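Local coordinates for protein NH(3)-dependent NAD(+) synthetase (Francisella tularensis subsp. holarctica LVS, PDB 3FIU) that belongs to the NAD synthase family of the HUP clan and holds adenosine monophosphate, pyrophosphate and magnesium beside a parallel beta-sheet, at residues A[142-154]-A[205-217]. Numbering follows the deposited sequence.
With MG (magnesium ion), chain E; AMP (adenosine monophosphate), chain G.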
# COMPACT_ATOMS: atom_id res chain seq x y z
N THR A 142 9.26 -5.23 8.04
CA THR A 142 10.23 -5.27 9.15
C THR A 142 9.78 -4.49 10.39
O THR A 142 10.54 -4.38 11.35
CB THR A 142 11.59 -4.71 8.72
OG1 THR A 142 11.44 -3.33 8.41
CG2 THR A 142 12.16 -5.48 7.49
N ASP A 143 8.57 -3.92 10.35
CA ASP A 143 8.00 -3.12 11.48
C ASP A 143 8.11 -3.90 12.80
O ASP A 143 7.71 -5.07 12.88
CB ASP A 143 6.54 -2.75 11.22
CG ASP A 143 6.34 -2.11 9.84
OD1 ASP A 143 6.18 -0.88 9.78
OD2 ASP A 143 6.38 -2.84 8.82
N ASN A 144 8.68 -3.25 13.83
CA ASN A 144 8.72 -3.83 15.17
C ASN A 144 7.59 -3.16 15.99
O ASN A 144 6.91 -2.26 15.47
CB ASN A 144 10.10 -3.63 15.82
CG ASN A 144 10.50 -2.16 15.92
OD1 ASN A 144 9.74 -1.34 16.41
ND2 ASN A 144 11.71 -1.83 15.45
N ALA A 145 7.38 -3.60 17.24
CA ALA A 145 6.25 -3.06 18.04
C ALA A 145 6.34 -1.56 18.27
O ALA A 145 5.29 -0.89 18.33
CB ALA A 145 6.07 -3.81 19.36
N CYS A 146 7.56 -1.03 18.38
CA CYS A 146 7.77 0.43 18.56
C CYS A 146 7.34 1.25 17.35
O CYS A 146 6.53 2.19 17.46
CB CYS A 146 9.21 0.76 18.90
SG CYS A 146 9.87 -0.11 20.36
N GLU A 147 7.89 0.91 16.18
CA GLU A 147 7.49 1.57 14.93
C GLU A 147 5.99 1.46 14.70
O GLU A 147 5.34 2.46 14.37
CB GLU A 147 8.26 0.99 13.75
CG GLU A 147 9.73 1.02 13.98
CD GLU A 147 10.52 0.21 12.94
OE1 GLU A 147 11.51 0.76 12.44
OE2 GLU A 147 10.14 -0.93 12.60
N TRP A 148 5.44 0.27 14.91
CA TRP A 148 4.01 0.06 14.76
C TRP A 148 3.20 1.03 15.67
O TRP A 148 2.37 1.84 15.19
CB TRP A 148 3.64 -1.41 14.98
CG TRP A 148 2.32 -1.74 14.30
CD1 TRP A 148 1.13 -2.02 14.90
CD2 TRP A 148 2.08 -1.74 12.88
NE1 TRP A 148 0.16 -2.23 13.93
CE2 TRP A 148 0.72 -2.07 12.69
CE3 TRP A 148 2.88 -1.52 11.74
CZ2 TRP A 148 0.14 -2.19 11.42
CZ3 TRP A 148 2.30 -1.62 10.47
CH2 TRP A 148 0.94 -1.95 10.33
N TYR A 149 3.46 0.98 16.97
CA TYR A 149 2.77 1.86 17.91
C TYR A 149 2.92 3.35 17.62
O TYR A 149 1.97 4.14 17.78
CB TYR A 149 3.18 1.56 19.37
CG TYR A 149 2.22 2.20 20.36
CD1 TYR A 149 1.07 1.53 20.78
CD2 TYR A 149 2.45 3.48 20.84
CE1 TYR A 149 0.17 2.14 21.68
CE2 TYR A 149 1.56 4.10 21.75
CZ TYR A 149 0.42 3.42 22.15
OH TYR A 149 -0.45 4.04 23.03
N MET A 150 4.12 3.76 17.23
CA MET A 150 4.39 5.16 16.99
C MET A 150 3.89 5.59 15.60
O MET A 150 3.94 6.77 15.24
CB MET A 150 5.88 5.44 17.13
CG MET A 150 6.46 5.10 18.52
SD MET A 150 5.90 6.37 19.69
CE MET A 150 7.03 7.70 19.29
N GLY A 151 3.41 4.62 14.82
CA GLY A 151 3.19 4.83 13.38
C GLY A 151 4.41 5.42 12.67
O GLY A 151 4.25 6.25 11.75
N TYR A 152 5.63 5.00 13.06
CA TYR A 152 6.85 5.48 12.41
C TYR A 152 7.16 4.56 11.22
O TYR A 152 8.12 3.74 11.25
CB TYR A 152 8.06 5.59 13.38
CG TYR A 152 9.19 6.48 12.84
CD1 TYR A 152 10.19 6.96 13.68
CD2 TYR A 152 9.24 6.85 11.49
CE1 TYR A 152 11.23 7.78 13.17
CE2 TYR A 152 10.26 7.65 10.98
CZ TYR A 152 11.26 8.12 11.83
OH TYR A 152 12.26 8.92 11.29
N PHE A 153 6.32 4.69 10.21
CA PHE A 153 6.43 3.96 8.96
C PHE A 153 5.56 4.67 7.93
O PHE A 153 4.67 5.46 8.30
CB PHE A 153 6.03 2.48 9.11
CG PHE A 153 4.59 2.26 9.54
CD1 PHE A 153 3.54 2.27 8.59
CD2 PHE A 153 4.28 2.01 10.87
CE1 PHE A 153 2.20 2.04 8.99
CE2 PHE A 153 2.96 1.79 11.29
CZ PHE A 153 1.91 1.81 10.33
N THR A 154 5.84 4.44 6.65
CA THR A 154 5.06 5.04 5.58
C THR A 154 3.88 4.15 5.25
O THR A 154 4.05 2.94 4.98
CB THR A 154 5.93 5.20 4.30
OG1 THR A 154 7.08 6.02 4.58
CG2 THR A 154 5.10 5.86 3.16
N GLU A 205 14.30 12.08 15.98
CA GLU A 205 13.12 12.40 15.20
C GLU A 205 11.88 12.32 16.07
O GLU A 205 11.03 13.22 16.05
CB GLU A 205 13.01 11.43 14.03
CG GLU A 205 12.35 12.03 12.84
CD GLU A 205 13.28 12.94 12.04
OE1 GLU A 205 13.28 12.79 10.81
OE2 GLU A 205 13.99 13.78 12.63
N MET A 206 11.77 11.24 16.83
CA MET A 206 10.60 11.04 17.67
C MET A 206 10.61 11.93 18.93
O MET A 206 9.55 12.21 19.46
CB MET A 206 10.46 9.58 18.08
CG MET A 206 10.27 8.62 16.90
SD MET A 206 10.22 6.92 17.43
CE MET A 206 11.81 6.68 18.21
N GLY A 207 11.80 12.35 19.38
CA GLY A 207 11.95 13.08 20.66
C GLY A 207 11.84 12.19 21.89
O GLY A 207 11.60 12.65 23.01
N VAL A 208 12.04 10.89 21.69
CA VAL A 208 11.81 9.89 22.73
C VAL A 208 12.66 8.69 22.38
O VAL A 208 12.84 8.39 21.20
CB VAL A 208 10.29 9.56 22.90
CG1 VAL A 208 9.69 8.90 21.65
CG2 VAL A 208 10.05 8.69 24.10
N THR A 209 13.24 8.05 23.39
CA THR A 209 14.18 6.97 23.15
C THR A 209 13.44 5.66 22.96
O THR A 209 12.28 5.50 23.40
CB THR A 209 15.19 6.80 24.31
OG1 THR A 209 14.49 6.36 25.48
CG2 THR A 209 15.94 8.09 24.60
N TYR A 210 14.09 4.70 22.31
CA TYR A 210 13.49 3.37 22.21
C TYR A 210 13.30 2.74 23.57
O TYR A 210 12.35 1.98 23.76
CB TYR A 210 14.26 2.43 21.26
CG TYR A 210 13.93 2.72 19.80
CD1 TYR A 210 14.85 3.39 18.96
CD2 TYR A 210 12.68 2.34 19.26
CE1 TYR A 210 14.52 3.67 17.61
CE2 TYR A 210 12.36 2.61 17.93
CZ TYR A 210 13.28 3.26 17.11
OH TYR A 210 12.92 3.49 15.79
N GLN A 211 14.19 3.03 24.52
CA GLN A 211 14.04 2.42 25.85
C GLN A 211 12.75 2.91 26.50
O GLN A 211 12.01 2.11 27.11
CB GLN A 211 15.24 2.68 26.75
CG GLN A 211 15.27 1.72 27.98
CD GLN A 211 15.15 0.25 27.58
OE1 GLN A 211 15.94 -0.26 26.77
NE2 GLN A 211 14.13 -0.44 28.12
N GLU A 212 12.47 4.20 26.34
CA GLU A 212 11.22 4.81 26.81
C GLU A 212 10.01 4.21 26.12
O GLU A 212 9.05 3.82 26.80
CB GLU A 212 11.25 6.33 26.67
CG GLU A 212 12.10 6.99 27.74
CD GLU A 212 12.47 8.43 27.44
OE1 GLU A 212 12.78 8.77 26.28
OE2 GLU A 212 12.45 9.24 28.39
N ILE A 213 10.03 4.10 24.79
CA ILE A 213 8.90 3.47 24.11
C ILE A 213 8.72 2.02 24.58
O ILE A 213 7.60 1.59 24.84
CB ILE A 213 8.98 3.57 22.54
CG1 ILE A 213 9.16 5.03 22.06
CG2 ILE A 213 7.75 2.90 21.88
CD1 ILE A 213 9.72 5.13 20.64
N ASP A 214 9.82 1.28 24.71
CA ASP A 214 9.75 -0.13 25.09
C ASP A 214 9.14 -0.24 26.51
O ASP A 214 8.29 -1.10 26.76
CB ASP A 214 11.13 -0.78 25.14
CG ASP A 214 11.69 -1.17 23.76
OD1 ASP A 214 10.98 -1.04 22.73
OD2 ASP A 214 12.85 -1.66 23.73
N ASP A 215 9.65 0.56 27.43
CA ASP A 215 9.11 0.57 28.81
C ASP A 215 7.59 0.86 28.78
O ASP A 215 6.80 0.16 29.42
CB ASP A 215 9.85 1.61 29.63
CG ASP A 215 11.26 1.18 30.01
OD1 ASP A 215 11.98 2.02 30.58
OD2 ASP A 215 11.64 0.02 29.74
N PHE A 216 7.18 1.87 28.02
CA PHE A 216 5.74 2.16 27.89
C PHE A 216 4.97 0.92 27.42
O PHE A 216 4.00 0.50 28.05
CB PHE A 216 5.50 3.37 27.00
CG PHE A 216 4.04 3.62 26.69
CD1 PHE A 216 3.21 4.24 27.63
CD2 PHE A 216 3.50 3.22 25.48
CE1 PHE A 216 1.86 4.47 27.36
CE2 PHE A 216 2.16 3.46 25.18
CZ PHE A 216 1.34 4.08 26.14
N LEU A 217 5.44 0.27 26.35
CA LEU A 217 4.74 -0.90 25.84
C LEU A 217 4.65 -1.99 26.90
O LEU A 217 3.71 -2.77 26.91
CB LEU A 217 5.40 -1.42 24.54
CG LEU A 217 5.37 -0.49 23.31
CD1 LEU A 217 6.22 -1.07 22.16
CD2 LEU A 217 3.95 -0.17 22.84
MG MG E . 13.05 -0.08 11.13
P AMP G . 13.28 2.33 8.71
O1P AMP G . 12.55 1.64 9.85
O2P AMP G . 12.47 3.50 8.12
O3P AMP G . 14.72 2.65 8.88
O5' AMP G . 13.21 1.30 7.45
C5' AMP G . 11.99 0.57 7.21
C4' AMP G . 12.29 -0.53 6.20
O4' AMP G . 12.40 -0.01 4.87
C3' AMP G . 13.63 -1.21 6.43
O3' AMP G . 13.49 -2.17 7.47
C2' AMP G . 13.89 -1.85 5.07
O2' AMP G . 13.21 -3.12 4.94
C1' AMP G . 13.29 -0.82 4.10
N9 AMP G . 14.37 0.07 3.62
C8 AMP G . 14.69 1.31 4.08
N7 AMP G . 15.75 1.82 3.41
C5 AMP G . 16.15 0.87 2.53
C6 AMP G . 17.20 0.77 1.50
N6 AMP G . 18.09 1.78 1.32
N1 AMP G . 17.22 -0.37 0.79
C2 AMP G . 16.37 -1.40 0.96
N3 AMP G . 15.36 -1.38 1.88
C4 AMP G . 15.23 -0.27 2.66
O HOH W 1 11.36 -1.31 10.31
O HOH W 2 12.68 0.90 14.93
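Cys146 pushes its short side chain as a knob into the hole formed by Tyr210, Ile213, Asp214 and Leu217, where helix 145-150 crosses helix 210-217 nearly at right angles (81°, axes 10.1 Å apart) in this alpha/beta protein of the NAD synthase family (HUP clan). Cys146 CB lies 3.8 Å from Tyr210 CE2, at the ring edge near its plane, and the sulfur also meets that edge. Asp214, lining the same hole, accepts hydrogen bonds from Lys171 N at OD1 and Ser172 N at OD2, at the start of helix 171-180. One turn on, Met150 bends at both chi2 and chi3, which brings CE against Val208 CG1 and, at 3.8 Å, against Met206 SD. Met206 in turn sets its sulfur in the ring plane of Tyr152, a Met-aromatic contact. Tyr149 has CG anti to its backbone N (chi1 -166°); its ring passes Leu217 CD2 and its OH meets the edge of Phe216 at CE2, 3.4 Å away. The same helix start reaches the ligand site. Asn144 and Glu147 form a capping box, with Glu147 N bonded to Asn144 OD1 and Asn144 N to Glu147 OE2. Glu147 OE1 binds magnesium at 2.2 Å, together with Asp41 and adenosine monophosphate O1P. Across the contact, a water accepts from Asn144 ND2 and donates to Tyr210 OH, 2.7 Å away, a hydroxyl also hydrogen-bonded to Asp202 OD2.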